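Antifungal protein GAFP-1 (Gastrodia elata, PDB 1XD5) probably binds mannose as a monomeric monocot lectin of the bulb-type family and is an antifungal protein of the orchid. Local coordinates at residues 28-33 with 40-45; 90-95 with 103-108. All coordinates share one frame; numbering follows the deposited sequence.

Contact 1. Residues 28-33 with 40-45; sequences DCNLVL and VWASGT
L31 and S43 meet through a hydroxyl: with S43 OG held between its own backbone N and carbonyl carbon (chi1 54°), it accepts the L31 N-H at 2.9 Å. From S43 OG the hydrogen bonding runs on as a chain. S43 OG donates to T45 OG1 within its own segment, and T45 OG1 donates to C29 O at 2.6 Å, tilted from the carbonyl plane. S43 N returns a backbone bond to L31 O, and farther along the hairpin V40 N gives a nearly straight one to L33 O (2.8 Å). The tight flank is the one carrying L31, L33 and T45. L31 CG lies in the ring plane of W41, at the CZ3 edge (4.0 Å), while L33 CD2 packs on V40 CG2 (3.8 Å). F23, I64 and W72 close in behind this flank. On the other flank V32 CG2 merely brushes A42 CB at 4.1 Å, beside exposed A42 and G44. D28 OD1 makes an Asx turn by accepting N30 N from above its carboxylate plane, and also takes a hydrogen bond from Q26. Q26, D28, N30 and V32 fit the QxDxNxVxY signature of monocot mannose-binding lectins, where such polar side chains receive the sugar. The two hydroxyls thus satisfy L31 N and C29 O in the buried part of the hairpin, while the Asx turn lies within the signature segment, consistent with a mannose site there.

Contact 2. Residues 90-95 with 103-108; sequences DRNVVI and IWATHT. With SO4 (sulfate ion), chain F.
R91 turns one edge of its guanidinium onto the backbone of T108: NE donates to T108 O at 2.9 Å, within the carbonyl plane, and NH2 adds a weak second bond to the same oxygen. The chain bends at chi3 (69°) to bring this edge round. NH1 and NH2 also hold a sulfate, probably from the crystallisation liquor, through O4 and O2 at 2.8 Å each, and NH1 has a further salt bridge to D35. T108 answers through its hydroxyl, OG1 donating to R91 O (2.7 Å). This end of the hairpin holds a second copy of the signature (Q88, D90, N92, V94), consistent with another probable sugar site in the beta-prism II fold. N92 OD1 takes T108 N from above its amide plane, while N92 ND2 reaches H107 ND1 through one water. A105 CB sits over one face of the H107 imidazole, offset toward the rim. Just before the paired strands, V93 CB lies against T106 OG1 (3.4 Å), which accepts V93 N. Where I95 pairs with W104, its two branches go different ways: CD1 meets W104 CE3 obliquely at 3.9 Å, and CG2 packs on I103 CG1 at 3.7 Å.

Going along the chain, contact 1 comes first, closing the hairpin of strands 31-35 and 38-42 at the edge of the sheet that begins with 15-18. The chain then passes through the sheet of 52-56, 62-66 and 69-73, tied back to contact 1 by the C29-C52 disulfide, before contact 2 closes the hairpin of 93-96 and 102-105. The two are in series, neither nesting nor crossing. Strand 3-5, from the N-terminal end, is an outer strand of the sheet that holds contact 2. The hairpins touch directly: L33 CD2 lies 3.2 Å from T108 OG1, and W41 CB packs on T108 CG2, joining two of the three sheets of the prism.

Contact 1. Residues 28-33 with 40-45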
loop_
_atom_site.group_PDB
_atom_site.type_symbol
_atom_site.label_atom_id
_atom_site.label_comp_id
_atom_site.label_asym_id
_atom_site.label_seq_id
_atom_site.Cartn_x
_atom_site.Cartn_y
_atom_site.Cartn_z
ATOM N N ASP A 28 10.746 9.870 -1.746
ATOM C CA ASP A 28 11.992 9.177 -1.410
ATOM C C ASP A 28 11.875 7.653 -1.589
ATOM O O ASP A 28 12.806 6.912 -1.253
ATOM C CB ASP A 28 12.473 9.536 0.002
ATOM C CG ASP A 28 11.595 8.950 1.107
ATOM O OD1 ASP A 28 10.525 8.370 0.816
ATOM O OD2 ASP A 28 11.900 9.048 2.316
ATOM N N CYS A 29 10.731 7.211 -2.123
ATOM C CA CYS A 29 10.422 5.792 -2.383
ATOM C C CYS A 29 10.116 4.938 -1.150
ATOM O O CYS A 29 9.996 3.710 -1.250
ATOM C CB CYS A 29 11.493 5.123 -3.266
ATOM S SG CYS A 29 11.382 5.675 -4.984
ATOM N N ASN A 30 9.974 5.585 0.006
ATOM C CA ASN A 30 9.511 4.900 1.204
ATOM C C ASN A 30 8.000 4.826 1.169
ATOM O O ASN A 30 7.336 5.814 0.844
ATOM C CB ASN A 30 9.956 5.659 2.461
ATOM C CG ASN A 30 10.239 4.745 3.646
ATOM O OD1 ASN A 30 10.583 5.224 4.744
ATOM N ND2 ASN A 30 10.115 3.449 3.446
ATOM N N LEU A 31 7.454 3.659 1.487
ATOM C CA LEU A 31 6.019 3.498 1.635
ATOM C C LEU A 31 5.741 3.540 3.136
ATOM O O LEU A 31 6.254 2.712 3.888
ATOM C CB LEU A 31 5.571 2.165 1.037
ATOM C CG LEU A 31 4.099 1.765 1.204
ATOM C CD1 LEU A 31 3.150 2.801 0.555
ATOM C CD2 LEU A 31 3.877 0.366 0.622
ATOM N N VAL A 32 4.964 4.523 3.579
ATOM C CA VAL A 32 4.845 4.791 5.009
ATOM C C VAL A 32 3.401 4.947 5.476
ATOM O O VAL A 32 2.593 5.605 4.823
ATOM C CB VAL A 32 5.638 6.067 5.431
ATOM C CG1 VAL A 32 5.635 6.225 6.961
ATOM C CG2 VAL A 32 7.068 6.047 4.887
ATOM N N LEU A 33 3.101 4.340 6.622
ATOM C CA LEU A 33 1.857 4.595 7.327
ATOM C C LEU A 33 2.085 5.618 8.447
ATOM O O LEU A 33 2.889 5.385 9.360
ATOM C CB LEU A 33 1.282 3.289 7.893
ATOM C CG LEU A 33 -0.066 3.384 8.616
ATOM C CD1 LEU A 33 -1.175 3.943 7.732
ATOM C CD2 LEU A 33 -0.461 2.043 9.155
ATOM N N VAL A 40 4.350 4.804 11.734
ATOM C CA VAL A 40 4.162 3.574 12.505
ATOM C C VAL A 40 4.516 2.292 11.740
ATOM O O VAL A 40 4.583 1.200 12.328
ATOM C CB VAL A 40 2.732 3.468 13.142
ATOM C CG1 VAL A 40 2.477 4.657 14.075
ATOM C CG2 VAL A 40 1.633 3.343 12.089
ATOM N N TRP A 41 4.745 2.441 10.436
ATOM C CA TRP A 41 5.052 1.324 9.551
ATOM C C TRP A 41 5.687 1.895 8.305
ATOM O O TRP A 41 5.255 2.931 7.805
ATOM C CB TRP A 41 3.776 0.537 9.183
ATOM C CG TRP A 41 4.035 -0.723 8.366
ATOM C CD1 TRP A 41 4.114 -2.018 8.831
ATOM C CD2 TRP A 41 4.240 -0.801 6.946
ATOM N NE1 TRP A 41 4.365 -2.882 7.789
ATOM C CE2 TRP A 41 4.448 -2.163 6.621
ATOM C CE3 TRP A 41 4.276 0.147 5.910
ATOM C CZ2 TRP A 41 4.687 -2.599 5.300
ATOM C CZ3 TRP A 41 4.526 -0.287 4.601
ATOM C CH2 TRP A 41 4.713 -1.646 4.311
ATOM N N ALA A 42 6.716 1.220 7.799
ATOM C CA ALA A 42 7.339 1.621 6.547
ATOM C C ALA A 42 7.941 0.434 5.829
ATOM O O ALA A 42 8.346 -0.550 6.463
ATOM C CB ALA A 42 8.397 2.698 6.784
ATOM N N SER A 43 7.994 0.525 4.500
ATOM C CA SER A 43 8.638 -0.503 3.696
ATOM C C SER A 43 10.160 -0.466 3.891
ATOM O O SER A 43 10.846 -1.459 3.643
ATOM C CB SER A 43 8.304 -0.299 2.225
ATOM O OG SER A 43 8.629 1.023 1.832
ATOM N N GLY A 44 10.672 0.685 4.324
ATOM C CA GLY A 44 12.094 0.871 4.559
ATOM C C GLY A 44 12.875 1.002 3.266
ATOM O O GLY A 44 14.029 0.580 3.190
ATOM N N THR A 45 12.256 1.599 2.249
ATOM C CA THR A 45 12.885 1.696 0.933
ATOM C C THR A 45 13.235 3.133 0.565
ATOM O O THR A 45 13.414 3.448 -0.619
ATOM C CB THR A 45 11.970 1.073 -0.145
ATOM O OG1 THR A 45 10.629 1.515 0.064
ATOM C CG2 THR A 45 11.888 -0.456 0.030
#

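Contact 2. Residues 90-95 with 103-108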
loop_
_atom_site.group_PDB
_atom_site.type_symbol
_atom_site.label_atom_id
_atom_site.label_comp_id
_atom_site.label_asym_id
_atom_site.label_seq_id
_atom_site.Cartn_x
_atom_site.Cartn_y
_atom_site.Cartn_z
ATOM N N ASP A 90 -9.626 0.802 11.632
ATOM C CA ASP A 90 -8.851 0.276 12.765
ATOM C C ASP A 90 -7.338 0.413 12.535
ATOM O O ASP A 90 -6.536 -0.167 13.279
ATOM C CB ASP A 90 -9.233 -1.176 13.069
ATOM C CG ASP A 90 -8.724 -2.157 12.011
ATOM O OD1 ASP A 90 -8.317 -1.714 10.918
ATOM O OD2 ASP A 90 -8.705 -3.394 12.188
ATOM N N ARG A 91 -6.967 1.178 11.501
ATOM C CA ARG A 91 -5.565 1.480 11.164
ATOM C C ARG A 91 -4.797 0.344 10.477
ATOM O O ARG A 91 -3.607 0.495 10.177
ATOM C CB ARG A 91 -4.786 1.983 12.393
ATOM C CG ARG A 91 -3.622 2.905 12.042
ATOM C CD ARG A 91 -2.756 3.287 13.228
ATOM N NE ARG A 91 -1.984 2.151 13.729
ATOM C CZ ARG A 91 -1.037 2.240 14.663
ATOM N NH1 ARG A 91 -0.722 3.418 15.197
ATOM N NH2 ARG A 91 -0.406 1.149 15.063
ATOM N N ASN A 92 -5.455 -0.794 10.243
ATOM C CA ASN A 92 -4.833 -1.877 9.481
ATOM C C ASN A 92 -4.878 -1.497 8.012
ATOM O O ASN A 92 -5.813 -0.832 7.572
ATOM C CB ASN A 92 -5.527 -3.239 9.717
ATOM C CG ASN A 92 -4.549 -4.429 9.641
ATOM O OD1 ASN A 92 -3.364 -4.250 9.377
ATOM N ND2 ASN A 92 -5.052 -5.644 9.889
ATOM N N VAL A 93 -3.848 -1.879 7.266
ATOM C CA VAL A 93 -3.837 -1.685 5.821
ATOM C C VAL A 93 -3.845 -3.093 5.268
ATOM O O VAL A 93 -2.977 -3.888 5.608
ATOM C CB VAL A 93 -2.588 -0.924 5.334
ATOM C CG1 VAL A 93 -2.628 -0.717 3.810
ATOM C CG2 VAL A 93 -2.482 0.427 6.026
ATOM N N VAL A 94 -4.849 -3.409 4.461
ATOM C CA VAL A 94 -5.114 -4.796 4.074
ATOM C C VAL A 94 -5.400 -4.896 2.577
ATOM O O VAL A 94 -6.023 -4.015 2.007
ATOM C CB VAL A 94 -6.315 -5.374 4.866
ATOM C CG1 VAL A 94 -6.486 -6.892 4.634
ATOM C CG2 VAL A 94 -6.193 -5.066 6.373
ATOM N N ILE A 95 -4.938 -5.973 1.945
ATOM C CA ILE A 95 -5.397 -6.317 0.600
ATOM C C ILE A 95 -6.453 -7.412 0.727
ATOM O O ILE A 95 -6.215 -8.436 1.385
ATOM C CB ILE A 95 -4.239 -6.808 -0.309
ATOM C CG1 ILE A 95 -3.129 -5.758 -0.397
ATOM C CG2 ILE A 95 -4.776 -7.156 -1.719
ATOM C CD1 ILE A 95 -1.853 -6.235 -1.092
ATOM N N ILE A 103 -5.454 -11.099 2.012
ATOM C CA ILE A 103 -4.287 -11.798 1.474
ATOM C C ILE A 103 -2.966 -11.150 1.910
ATOM O O ILE A 103 -1.894 -11.731 1.735
ATOM C CB ILE A 103 -4.362 -11.966 -0.074
ATOM C CG1 ILE A 103 -4.119 -10.642 -0.793
ATOM C CG2 ILE A 103 -5.690 -12.619 -0.507
ATOM C CD1 ILE A 103 -3.755 -10.793 -2.271
ATOM N N TRP A 104 -3.059 -9.954 2.491
ATOM C CA TRP A 104 -1.901 -9.245 3.020
ATOM C C TRP A 104 -2.385 -8.183 3.992
ATOM O O TRP A 104 -3.480 -7.649 3.819
ATOM C CB TRP A 104 -1.116 -8.585 1.885
ATOM C CG TRP A 104 0.181 -7.941 2.304
ATOM C CD1 TRP A 104 1.383 -8.567 2.575
ATOM C CD2 TRP A 104 0.408 -6.545 2.502
ATOM N NE1 TRP A 104 2.336 -7.631 2.914
ATOM C CE2 TRP A 104 1.769 -6.383 2.873
ATOM C CE3 TRP A 104 -0.397 -5.400 2.383
ATOM C CZ2 TRP A 104 2.330 -5.130 3.142
ATOM C CZ3 TRP A 104 0.169 -4.148 2.644
ATOM C CH2 TRP A 104 1.514 -4.028 3.024
ATOM N N ALA A 105 -1.562 -7.879 4.991
ATOM C CA ALA A 105 -1.841 -6.801 5.934
ATOM C C ALA A 105 -0.545 -6.238 6.493
ATOM O O ALA A 105 0.468 -6.939 6.551
ATOM C CB ALA A 105 -2.736 -7.304 7.073
ATOM N N THR A 106 -0.580 -4.975 6.910
ATOM C CA THR A 106 0.557 -4.364 7.595
ATOM C C THR A 106 0.561 -4.763 9.065
ATOM O O THR A 106 1.581 -4.614 9.742
ATOM C CB THR A 106 0.518 -2.833 7.484
ATOM O OG1 THR A 106 -0.788 -2.375 7.854
ATOM C CG2 THR A 106 0.683 -2.376 6.037
ATOM N N HIS A 107 -0.583 -5.268 9.542
ATOM C CA HIS A 107 -0.786 -5.618 10.947
ATOM C C HIS A 107 -0.565 -4.408 11.841
ATOM O O HIS A 107 0.091 -4.490 12.886
ATOM C CB HIS A 107 0.101 -6.801 11.362
ATOM C CG HIS A 107 -0.028 -7.981 10.451
ATOM N ND1 HIS A 107 -1.199 -8.697 10.330
ATOM C CD2 HIS A 107 0.846 -8.539 9.583
ATOM C CE1 HIS A 107 -1.034 -9.662 9.443
ATOM N NE2 HIS A 107 0.198 -9.587 8.974
ATOM N N THR A 108 -1.124 -3.282 11.410
ATOM C CA THR A 108 -1.041 -2.059 12.182
ATOM C C THR A 108 -2.359 -1.775 12.868
ATOM O O THR A 108 -2.580 -0.665 13.320
ATOM C CB THR A 108 -0.630 -0.868 11.293
ATOM O OG1 THR A 108 -1.310 -0.935 10.027
ATOM C CG2 THR A 108 0.850 -0.947 10.962
HETATM S S SO4 F . 1.907 2.245 17.727
HETATM O O1 SO4 F . 1.663 1.547 18.972
HETATM O O2 SO4 F . 1.951 1.274 16.641
HETATM O O3 SO4 F . 3.195 2.922 17.785
HETATM O O4 SO4 F . 0.839 3.219 17.514
HETATM O O HOH W 1 -3.932 -8.260 10.575
#